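Local coordinates for protein putative dihydrodipicolinate synthase (Thermus thermophilus, PDB 2PCQ) that is of unknown function but belongs to the dihydrodipicolinate synthase family of TIM-barrel proteins and binds a potassium ion, at residues V139-D153 against F163-H177. Residues are numbered along the deposited sequence; the frame is centred on the assembly and turned at random.
Sequences VEALAPHPNVLGIKD and FYQARLQEFRVYTGH. With K (potassium ion), chain B.
Tyr164 OH donates to Asp153 OD2 at 2.6 Å, meeting the carboxylate oxygen on its anti lone pair, with ring and carboxylate planes 52° apart. That carboxylate is well supplied: Arg160 also engages OD2, through a salt bridge, and Ser155 bonds OD1. The Tyr164 ring is also lodged against Ile151, whose CG2 lies over one face. With CG1 anti to the backbone N (chi1 -175°), Ile151 directs CG2 between this ring and Phe171 CE1, 3.4 Å away.

Strands 148-153 and 172-175 run parallel; four N-H groups find acceptors across them, and Gly176 N, just beyond, adds a fifth. Arg172 N donates to Leu149 O; Ile151 N returns to Arg172 O, Tyr174 N to Ile151 O, and Asp153 N to Tyr174 O. Gly176 N reaches Asp153 O from above the carbonyl plane, at 2.9 Å, and water 5 also donates to this oxygen. Gly150 CA sits 3.7 Å from the Phe171 ring centroid, a CH-pi contact over the face, while Val148 CG1 adjoins the ring edge.

Between the two helices, Glu140 OE1 lies 3.0 Å from Arg167 NH1 but over the guanidinium face, with the two planes 83° apart; this salt bridge is charge attraction without a directed N-H. Water 1 donates to both Glu140 OE2 and Arg167 O.

The potassium ion ties the two segments together through Ala143 O, His145 O and Val148 O of 139-153 and Glu170 O of 163-177, the longest at 3.2 Å; waters 3 and 4 complete the six ligands. Strand 148-153, helix 158-167 and strand 172-175 make one beta-alpha-beta unit of the eight-stranded TIM barrel.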
loop_
_atom_site.group_PDB
_atom_site.type_symbol
_atom_site.label_atom_id
_atom_site.label_comp_id
_atom_site.label_asym_id
_atom_site.label_seq_id
_atom_site.Cartn_x
_atom_site.Cartn_y
_atom_site.Cartn_z
ATOM N N VAL A 139 -13.405 -12.508 -11.719
ATOM C CA VAL A 139 -12.911 -13.324 -12.823
ATOM C C VAL A 139 -13.702 -14.629 -12.900
ATOM O O VAL A 139 -14.068 -15.077 -13.984
ATOM C CB VAL A 139 -11.406 -13.662 -12.657
ATOM C CG1 VAL A 139 -10.948 -14.572 -13.797
ATOM C CG2 VAL A 139 -10.575 -12.377 -12.646
ATOM N N GLU A 140 -13.971 -15.235 -11.747
ATOM C CA GLU A 140 -14.717 -16.485 -11.713
ATOM C C GLU A 140 -16.173 -16.299 -12.149
ATOM O O GLU A 140 -16.762 -17.182 -12.768
ATOM C CB GLU A 140 -14.654 -17.106 -10.313
ATOM C CG GLU A 140 -15.466 -18.394 -10.185
ATOM C CD GLU A 140 -15.039 -19.252 -9.011
ATOM O OE1 GLU A 140 -14.542 -18.697 -8.012
ATOM O OE2 GLU A 140 -15.211 -20.487 -9.085
ATOM N N ALA A 141 -16.746 -15.142 -11.840
ATOM C CA ALA A 141 -18.123 -14.864 -12.226
ATOM C C ALA A 141 -18.222 -14.637 -13.731
ATOM O O ALA A 141 -19.221 -14.988 -14.351
ATOM C CB ALA A 141 -18.641 -13.636 -11.479
ATOM N N LEU A 142 -17.178 -14.053 -14.314
ATOM C CA LEU A 142 -17.160 -13.766 -15.745
ATOM C C LEU A 142 -16.708 -14.944 -16.601
ATOM O O LEU A 142 -17.082 -15.048 -17.770
ATOM C CB LEU A 142 -16.252 -12.565 -16.021
ATOM C CG LEU A 142 -16.746 -11.225 -15.466
ATOM C CD1 LEU A 142 -15.624 -10.204 -15.483
ATOM C CD2 LEU A 142 -17.929 -10.751 -16.297
ATOM N N ALA A 143 -15.905 -15.823 -16.013
ATOM C CA ALA A 143 -15.373 -16.982 -16.717
ATOM C C ALA A 143 -16.394 -17.845 -17.462
ATOM O O ALA A 143 -16.091 -18.368 -18.517
ATOM C CB ALA A 143 -14.569 -17.851 -15.748
ATOM N N PRO A 144 -17.612 -18.019 -16.925
ATOM C CA PRO A 144 -18.555 -18.860 -17.677
ATOM C C PRO A 144 -19.042 -18.280 -19.013
ATOM O O PRO A 144 -19.441 -19.026 -19.908
ATOM C CB PRO A 144 -19.702 -19.061 -16.685
ATOM C CG PRO A 144 -19.010 -18.989 -15.351
ATOM C CD PRO A 144 -18.089 -17.804 -15.548
ATOM N N HIS A 145 -19.007 -16.957 -19.148
ATOM C CA HIS A 145 -19.467 -16.294 -20.370
ATOM C C HIS A 145 -18.708 -16.751 -21.616
ATOM O O HIS A 145 -17.493 -16.633 -21.686
ATOM C CB HIS A 145 -19.331 -14.778 -20.222
ATOM C CG HIS A 145 -20.126 -13.999 -21.223
ATOM N ND1 HIS A 145 -20.029 -14.211 -22.581
ATOM C CD2 HIS A 145 -21.018 -12.992 -21.060
ATOM C CE1 HIS A 145 -20.827 -13.366 -23.213
ATOM N NE2 HIS A 145 -21.437 -12.616 -22.314
ATOM N N PRO A 146 -19.430 -17.254 -22.631
ATOM C CA PRO A 146 -18.830 -17.733 -23.881
ATOM C C PRO A 146 -17.846 -16.780 -24.566
ATOM O O PRO A 146 -16.856 -17.226 -25.149
ATOM C CB PRO A 146 -20.048 -18.024 -24.756
ATOM C CG PRO A 146 -21.082 -18.428 -23.757
ATOM C CD PRO A 146 -20.896 -17.394 -22.672
ATOM N N ASN A 147 -18.115 -15.477 -24.506
ATOM C CA ASN A 147 -17.240 -14.497 -25.149
ATOM C C ASN A 147 -16.102 -13.949 -24.292
ATOM O O ASN A 147 -15.359 -13.074 -24.732
ATOM C CB ASN A 147 -18.059 -13.335 -25.714
ATOM C CG ASN A 147 -18.292 -13.463 -27.212
ATOM O OD1 ASN A 147 -18.861 -12.573 -27.847
ATOM N ND2 ASN A 147 -17.846 -14.573 -27.783
ATOM N N VAL A 148 -15.978 -14.437 -23.064
ATOM C CA VAL A 148 -14.879 -14.017 -22.201
ATOM C C VAL A 148 -13.891 -15.170 -22.352
ATOM O O VAL A 148 -13.900 -16.111 -21.571
ATOM C CB VAL A 148 -15.325 -13.884 -20.731
ATOM C CG1 VAL A 148 -14.120 -13.597 -19.843
ATOM C CG2 VAL A 148 -16.348 -12.758 -20.599
ATOM N N LEU A 149 -13.046 -15.089 -23.373
ATOM C CA LEU A 149 -12.088 -16.150 -23.688
ATOM C C LEU A 149 -11.071 -16.513 -22.619
ATOM O O LEU A 149 -10.669 -17.673 -22.501
ATOM C CB LEU A 149 -11.351 -15.800 -24.980
ATOM C CG LEU A 149 -12.258 -15.399 -26.144
ATOM C CD1 LEU A 149 -11.415 -15.260 -27.403
ATOM C CD2 LEU A 149 -13.354 -16.443 -26.347
ATOM N N GLY A 150 -10.644 -15.524 -21.849
ATOM C CA GLY A 150 -9.662 -15.788 -20.820
ATOM C C GLY A 150 -9.163 -14.498 -20.217
ATOM O O GLY A 150 -9.908 -13.523 -20.119
ATOM N N ILE A 151 -7.895 -14.476 -19.830
ATOM C CA ILE A 151 -7.343 -13.287 -19.215
ATOM C C ILE A 151 -5.849 -13.118 -19.440
ATOM O O ILE A 151 -5.106 -14.097 -19.510
ATOM C CB ILE A 151 -7.593 -13.316 -17.691
ATOM C CG1 ILE A 151 -7.121 -12.015 -17.038
ATOM C CG2 ILE A 151 -6.844 -14.496 -17.072
ATOM C CD1 ILE A 151 -7.521 -11.897 -15.569
ATOM N N LYS A 152 -5.421 -11.872 -19.599
ATOM C CA LYS A 152 -4.002 -11.579 -19.706
ATOM C C LYS A 152 -3.727 -10.979 -18.332
ATOM O O LYS A 152 -4.302 -9.947 -17.969
ATOM C CB LYS A 152 -3.686 -10.536 -20.776
ATOM C CG LYS A 152 -2.199 -10.166 -20.780
ATOM C CD LYS A 152 -1.849 -9.031 -21.736
ATOM C CE LYS A 152 -0.391 -8.612 -21.531
ATOM N NZ LYS A 152 -0.026 -7.375 -22.276
ATOM N N ASP A 153 -2.867 -11.638 -17.566
ATOM C CA ASP A 153 -2.529 -11.181 -16.229
ATOM C C ASP A 153 -1.066 -10.741 -16.207
ATOM O O ASP A 153 -0.157 -11.568 -16.305
ATOM C CB ASP A 153 -2.756 -12.317 -15.229
ATOM C CG ASP A 153 -2.758 -11.841 -13.791
ATOM O OD1 ASP A 153 -1.871 -11.045 -13.426
ATOM O OD2 ASP A 153 -3.641 -12.277 -13.021
ATOM N N PHE A 163 -4.657 -19.922 -9.223
ATOM C CA PHE A 163 -6.099 -19.937 -9.003
ATOM C C PHE A 163 -6.826 -20.291 -10.303
ATOM O O PHE A 163 -7.672 -21.178 -10.321
ATOM C CB PHE A 163 -6.580 -18.569 -8.509
ATOM C CG PHE A 163 -8.075 -18.453 -8.407
ATOM C CD1 PHE A 163 -8.739 -18.812 -7.238
ATOM C CD2 PHE A 163 -8.824 -17.997 -9.486
ATOM C CE1 PHE A 163 -10.133 -18.716 -7.147
ATOM C CE2 PHE A 163 -10.212 -17.900 -9.408
ATOM C CZ PHE A 163 -10.869 -18.260 -8.237
ATOM N N TYR A 164 -6.497 -19.598 -11.388
ATOM C CA TYR A 164 -7.151 -19.871 -12.667
ATOM C C TYR A 164 -6.976 -21.342 -13.029
ATOM O O TYR A 164 -7.916 -22.001 -13.481
ATOM C CB TYR A 164 -6.550 -19.030 -13.800
ATOM C CG TYR A 164 -6.414 -17.545 -13.533
ATOM C CD1 TYR A 164 -7.415 -16.830 -12.875
ATOM C CD2 TYR A 164 -5.288 -16.851 -13.969
ATOM C CE1 TYR A 164 -7.294 -15.456 -12.656
ATOM C CE2 TYR A 164 -5.159 -15.482 -13.760
ATOM C CZ TYR A 164 -6.160 -14.791 -13.102
ATOM O OH TYR A 164 -6.014 -13.438 -12.889
ATOM N N GLN A 165 -5.761 -21.844 -12.821
ATOM C CA GLN A 165 -5.416 -23.223 -13.137
ATOM C C GLN A 165 -6.227 -24.253 -12.357
ATOM O O GLN A 165 -6.699 -25.240 -12.918
ATOM C CB GLN A 165 -3.923 -23.459 -12.879
ATOM C CG GLN A 165 -3.468 -24.895 -13.133
ATOM C CD GLN A 165 -2.009 -25.108 -12.795
ATOM O OE1 GLN A 165 -1.567 -24.789 -11.692
ATOM N NE2 GLN A 165 -1.253 -25.660 -13.737
ATOM N N ALA A 166 -6.386 -24.020 -11.061
ATOM C CA ALA A 166 -7.113 -24.953 -10.213
ATOM C C ALA A 166 -8.636 -24.831 -10.265
ATOM O O ALA A 166 -9.343 -25.826 -10.099
ATOM C CB ALA A 166 -6.631 -24.815 -8.766
ATOM N N ARG A 167 -9.145 -23.627 -10.500
ATOM C CA ARG A 167 -10.592 -23.440 -10.494
ATOM C C ARG A 167 -11.301 -23.128 -11.804
ATOM O O ARG A 167 -12.512 -23.321 -11.899
ATOM C CB ARG A 167 -10.968 -22.350 -9.480
ATOM C CG ARG A 167 -10.760 -22.737 -8.021
ATOM C CD ARG A 167 -11.348 -21.686 -7.082
ATOM N NE ARG A 167 -12.789 -21.828 -6.876
ATOM C CZ ARG A 167 -13.540 -20.943 -6.226
ATOM N NH1 ARG A 167 -12.990 -19.845 -5.726
ATOM N NH2 ARG A 167 -14.839 -21.162 -6.056
ATOM N N LEU A 168 -10.581 -22.666 -12.818
ATOM C CA LEU A 168 -11.253 -22.292 -14.055
ATOM C C LEU A 168 -10.957 -23.124 -15.295
ATOM O O LEU A 168 -9.805 -23.318 -15.667
ATOM C CB LEU A 168 -10.965 -20.814 -14.360
ATOM C CG LEU A 168 -11.201 -19.837 -13.200
ATOM C CD1 LEU A 168 -10.885 -18.411 -13.649
ATOM C CD2 LEU A 168 -12.648 -19.937 -12.721
ATOM N N GLN A 169 -12.019 -23.607 -15.930
ATOM C CA GLN A 169 -11.907 -24.381 -17.160
ATOM C C GLN A 169 -12.449 -23.500 -18.280
ATOM O O GLN A 169 -13.142 -22.516 -18.012
ATOM C CB GLN A 169 -12.721 -25.669 -17.062
ATOM C CG GLN A 169 -12.317 -26.567 -15.911
ATOM C CD GLN A 169 -13.068 -27.881 -15.915
ATOM O OE1 GLN A 169 -12.894 -28.709 -16.813
ATOM N NE2 GLN A 169 -13.912 -28.081 -14.910
ATOM N N GLU A 170 -12.148 -23.846 -19.528
ATOM C CA GLU A 170 -12.605 -23.035 -20.652
ATOM C C GLU A 170 -12.173 -21.590 -20.397
ATOM O O GLU A 170 -12.922 -20.649 -20.669
ATOM C CB GLU A 170 -14.132 -23.086 -20.780
ATOM C CG GLU A 170 -14.706 -24.435 -21.182
ATOM C CD GLU A 170 -16.217 -24.394 -21.356
ATOM O OE1 GLU A 170 -16.814 -23.316 -21.142
ATOM O OE2 GLU A 170 -16.806 -25.438 -21.706
ATOM N N PHE A 171 -10.967 -21.421 -19.857
ATOM C CA PHE A 171 -10.455 -20.090 -19.554
ATOM C C PHE A 171 -8.963 -20.036 -19.863
ATOM O O PHE A 171 -8.135 -20.577 -19.130
ATOM C CB PHE A 171 -10.714 -19.758 -18.087
ATOM C CG PHE A 171 -10.695 -18.294 -17.788
ATOM C CD1 PHE A 171 -9.688 -17.744 -17.004
ATOM C CD2 PHE A 171 -11.694 -17.461 -18.283
ATOM C CE1 PHE A 171 -9.677 -16.382 -16.713
ATOM C CE2 PHE A 171 -11.694 -16.098 -17.999
ATOM C CZ PHE A 171 -10.682 -15.558 -17.212
ATOM N N ARG A 172 -8.638 -19.366 -20.959
ATOM C CA ARG A 172 -7.271 -19.257 -21.437
ATOM C C ARG A 172 -6.473 -18.178 -20.727
ATOM O O ARG A 172 -6.792 -16.993 -20.796
ATOM C CB ARG A 172 -7.302 -19.021 -22.944
ATOM C CG ARG A 172 -8.053 -20.134 -23.680
ATOM C CD ARG A 172 -8.366 -19.746 -25.106
ATOM N NE ARG A 172 -7.154 -19.434 -25.849
ATOM C CZ ARG A 172 -7.146 -18.854 -27.042
ATOM N NH1 ARG A 172 -8.293 -18.522 -27.621
ATOM N NH2 ARG A 172 -5.996 -18.615 -27.659
ATOM N N VAL A 173 -5.417 -18.610 -20.053
ATOM C CA VAL A 173 -4.578 -17.706 -19.289
ATOM C C VAL A 173 -3.283 -17.317 -19.976
ATOM O O VAL A 173 -2.489 -18.174 -20.365
ATOM C CB VAL A 173 -4.221 -18.319 -17.919
ATOM C CG1 VAL A 173 -3.318 -17.373 -17.142
ATOM C CG2 VAL A 173 -5.503 -18.620 -17.136
ATOM N N TYR A 174 -3.079 -16.011 -20.107
ATOM C CA TYR A 174 -1.867 -15.466 -20.702
ATOM C C TYR A 174 -1.188 -14.585 -19.668
ATOM O O TYR A 174 -1.837 -13.762 -19.024
ATOM C CB TYR A 174 -2.203 -14.647 -21.948
ATOM C CG TYR A 174 -2.183 -15.481 -23.203
ATOM C CD1 TYR A 174 -0.991 -15.703 -23.887
ATOM C CD2 TYR A 174 -3.332 -16.133 -23.650
ATOM C CE1 TYR A 174 -0.934 -16.558 -24.976
ATOM C CE2 TYR A 174 -3.286 -16.997 -24.744
ATOM C CZ TYR A 174 -2.079 -17.206 -25.398
ATOM O OH TYR A 174 -1.996 -18.084 -26.456
ATOM N N THR A 175 0.109 -14.771 -19.475
ATOM C CA THR A 175 0.807 -13.934 -18.518
ATOM C C THR A 175 1.498 -12.818 -19.282
ATOM O O THR A 175 1.956 -13.019 -20.410
ATOM C CB THR A 175 1.861 -14.724 -17.714
ATOM O OG1 THR A 175 2.514 -13.836 -16.801
ATOM C CG2 THR A 175 2.903 -15.337 -18.641
ATOM N N GLY A 176 1.546 -11.636 -18.677
ATOM C CA GLY A 176 2.204 -10.513 -19.317
ATOM C C GLY A 176 3.469 -10.166 -18.557
ATOM O O GLY A 176 4.086 -9.130 -18.806
ATOM N N HIS A 177 3.858 -11.046 -17.635
ATOM C CA HIS A 177 5.043 -10.838 -16.797
ATOM C C HIS A 177 6.218 -11.733 -17.216
ATOM O O HIS A 177 6.243 -12.927 -16.916
ATOM C CB HIS A 177 4.684 -11.111 -15.333
ATOM C CG HIS A 177 5.718 -10.641 -14.360
ATOM N ND1 HIS A 177 5.988 -9.305 -14.147
ATOM C CD2 HIS A 177 6.545 -11.326 -13.537
ATOM C CE1 HIS A 177 6.934 -9.189 -13.233
ATOM N NE2 HIS A 177 7.290 -10.401 -12.847
HETATM K K K B . -15.349 -18.701 -21.258
HETATM O O HOH W 1 -14.680 -23.466 -9.452
HETATM O O HOH W 2 -15.174 -20.948 -17.615
HETATM O O HOH W 3 -17.867 -20.556 -21.366
HETATM O O HOH W 4 -14.600 -19.403 -24.202
HETATM O O HOH W 5 1.294 -12.356 -14.053
#